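Local coordinates for protein multisubunit Na+/H+ antiporter, E subunit (PDB 6Z16) that probably forms part of a multisubunit membrane complex that exchanges sodium ions for protons across the cell membrane, at residues Y31-L35 with R48-V52. Numbering follows the deposited sequence.
Sequences YMIGL and RFYLV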
loop_
_atom_site.group_PDB
_atom_site.type_symbol
_atom_site.label_atom_id
_atom_site.label_comp_id
_atom_site.label_asym_id
_atom_site.label_seq_id
_atom_site.Cartn_x
_atom_site.Cartn_y
_atom_site.Cartn_z
ATOM N N TYR E 31 -4.642 9.247 -3.808
ATOM C CA TYR E 31 -4.653 8.726 -5.169
ATOM C C TYR E 31 -5.618 9.507 -6.049
ATOM O O TYR E 31 -5.328 9.753 -7.223
ATOM C CB TYR E 31 -5.013 7.241 -5.166
ATOM C CG TYR E 31 -4.942 6.614 -6.538
ATOM C CD1 TYR E 31 -3.718 6.283 -7.103
ATOM C CD2 TYR E 31 -6.094 6.374 -7.280
ATOM C CE1 TYR E 31 -3.643 5.718 -8.360
ATOM C CE2 TYR E 31 -6.027 5.816 -8.542
ATOM C CZ TYR E 31 -4.798 5.490 -9.075
ATOM O OH TYR E 31 -4.720 4.931 -10.328
ATOM N N MET E 32 -6.765 9.915 -5.495
ATOM C CA MET E 32 -7.703 10.747 -6.250
ATOM C C MET E 32 -7.118 12.128 -6.538
ATOM O O MET E 32 -7.246 12.648 -7.660
ATOM C CB MET E 32 -9.019 10.866 -5.483
ATOM C CG MET E 32 -9.811 9.568 -5.400
ATOM S SD MET E 32 -11.239 9.648 -4.300
ATOM C CE MET E 32 -12.336 10.716 -5.224
ATOM N N ILE E 33 -6.457 12.721 -5.536
ATOM C CA ILE E 33 -5.806 14.019 -5.719
ATOM C C ILE E 33 -4.695 13.925 -6.761
ATOM O O ILE E 33 -4.584 14.779 -7.650
ATOM C CB ILE E 33 -5.284 14.542 -4.367
ATOM C CG1 ILE E 33 -6.443 14.822 -3.421
ATOM C CG2 ILE E 33 -4.495 15.817 -4.539
ATOM C CD1 ILE E 33 -6.009 15.033 -2.005
ATOM N N GLY E 34 -3.893 12.859 -6.703
ATOM C CA GLY E 34 -2.864 12.656 -7.704
ATOM C C GLY E 34 -3.413 12.356 -9.081
ATOM O O GLY E 34 -2.783 12.695 -10.083
ATOM N N LEU E 35 -4.594 11.738 -9.152
ATOM C CA LEU E 35 -5.259 11.535 -10.435
ATOM C C LEU E 35 -5.639 12.867 -11.066
ATOM O O LEU E 35 -5.433 13.076 -12.271
ATOM C CB LEU E 35 -6.492 10.652 -10.240
ATOM C CG LEU E 35 -7.356 10.304 -11.451
ATOM C CD1 LEU E 35 -6.571 9.523 -12.474
ATOM C CD2 LEU E 35 -8.576 9.525 -11.001
ATOM N N ARG E 48 -0.187 8.673 -23.119
ATOM C CA ARG E 48 -1.632 8.751 -22.921
ATOM C C ARG E 48 -1.924 9.015 -21.456
ATOM O O ARG E 48 -1.172 8.559 -20.593
ATOM C CB ARG E 48 -2.312 7.443 -23.358
ATOM C CG ARG E 48 -3.843 7.405 -23.293
ATOM C CD ARG E 48 -4.461 8.414 -24.244
ATOM N NE ARG E 48 -5.913 8.294 -24.343
ATOM C CZ ARG E 48 -6.678 9.147 -25.016
ATOM N NH1 ARG E 48 -6.129 10.179 -25.641
ATOM N NH2 ARG E 48 -7.990 8.969 -25.069
ATOM N N PHE E 49 -2.995 9.742 -21.159
ATOM C CA PHE E 49 -3.508 9.764 -19.801
ATOM C C PHE E 49 -4.003 8.369 -19.429
ATOM O O PHE E 49 -4.790 7.763 -20.158
ATOM C CB PHE E 49 -4.617 10.801 -19.679
ATOM C CG PHE E 49 -5.175 10.918 -18.305
ATOM C CD1 PHE E 49 -4.395 11.396 -17.277
ATOM C CD2 PHE E 49 -6.488 10.582 -18.048
ATOM C CE1 PHE E 49 -4.904 11.506 -16.003
ATOM C CE2 PHE E 49 -7.007 10.703 -16.778
ATOM C CZ PHE E 49 -6.213 11.163 -15.754
ATOM N N TYR E 50 -3.542 7.863 -18.283
ATOM C CA TYR E 50 -3.438 6.424 -18.073
ATOM C C TYR E 50 -4.762 5.720 -17.819
ATOM O O TYR E 50 -4.748 4.498 -17.637
ATOM C CB TYR E 50 -2.487 6.117 -16.912
ATOM C CG TYR E 50 -2.992 6.427 -15.520
ATOM C CD1 TYR E 50 -2.846 7.686 -14.973
ATOM C CD2 TYR E 50 -3.557 5.432 -14.729
ATOM C CE1 TYR E 50 -3.287 7.958 -13.697
ATOM C CE2 TYR E 50 -3.997 5.694 -13.466
ATOM C CZ TYR E 50 -3.859 6.954 -12.952
ATOM O OH TYR E 50 -4.303 7.200 -11.677
ATOM N N LEU E 51 -5.894 6.420 -17.784
ATOM C CA LEU E 51 -7.140 5.705 -17.541
ATOM C C LEU E 51 -7.634 4.992 -18.791
ATOM O O LEU E 51 -8.252 3.927 -18.681
ATOM C CB LEU E 51 -8.212 6.655 -17.013
ATOM C CG LEU E 51 -7.960 7.263 -15.632
ATOM C CD1 LEU E 51 -9.084 8.206 -15.281
ATOM C CD2 LEU E 51 -7.811 6.193 -14.564
ATOM N N VAL E 52 -7.351 5.553 -19.972
ATOM C CA VAL E 52 -7.807 4.933 -21.226
ATOM C C VAL E 52 -7.192 3.556 -21.474
ATOM O O VAL E 52 -7.940 2.642 -21.869
ATOM C CB VAL E 52 -7.621 5.914 -22.393
ATOM C CG1 VAL E 52 -8.071 5.311 -23.716
ATOM C CG2 VAL E 52 -8.356 7.218 -22.108
#
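The Y50 ring reaches L35 and Y31 across the contact between the 31-35 and 48-52 segments. From its CB, a chi1 of 73° sets CG between the backbone N and the carbonyl carbon, and the ring then extends to meet Y31 from the opposite direction. Along one side, CE1 lies 3.8 Å from L35 CD1; on the other, CE2 is 3.3 Å from Y31 OH, which sits at the edge of the Y50 ring in its plane. CZ meets both partners, 3.4 Å from Y31 OH and 3.8 Å from L35 CD1. At the tip, Y50 OH is 2.7 Å from Y31 OH and 3.3 Å from L35 CD1, while its hydrogen bond to N8 OD1 satisfies it from helix 3-18. The same methyl, L35 CD1, is also shared by F49 CZ at 3.7 Å and L51 CD1 at 4.0 Å, a small apolar cluster. With an alanine here instead of Y50, N8 OD1 is likely to lose this partner and L35 CD1 one of its two aromatic neighbours. N8 ND2 also bonds Y31 O, which places helix 3-18 against both segments. The contact thus joins the middle of helix 24-40 to the loop that enters the long helix 51-79.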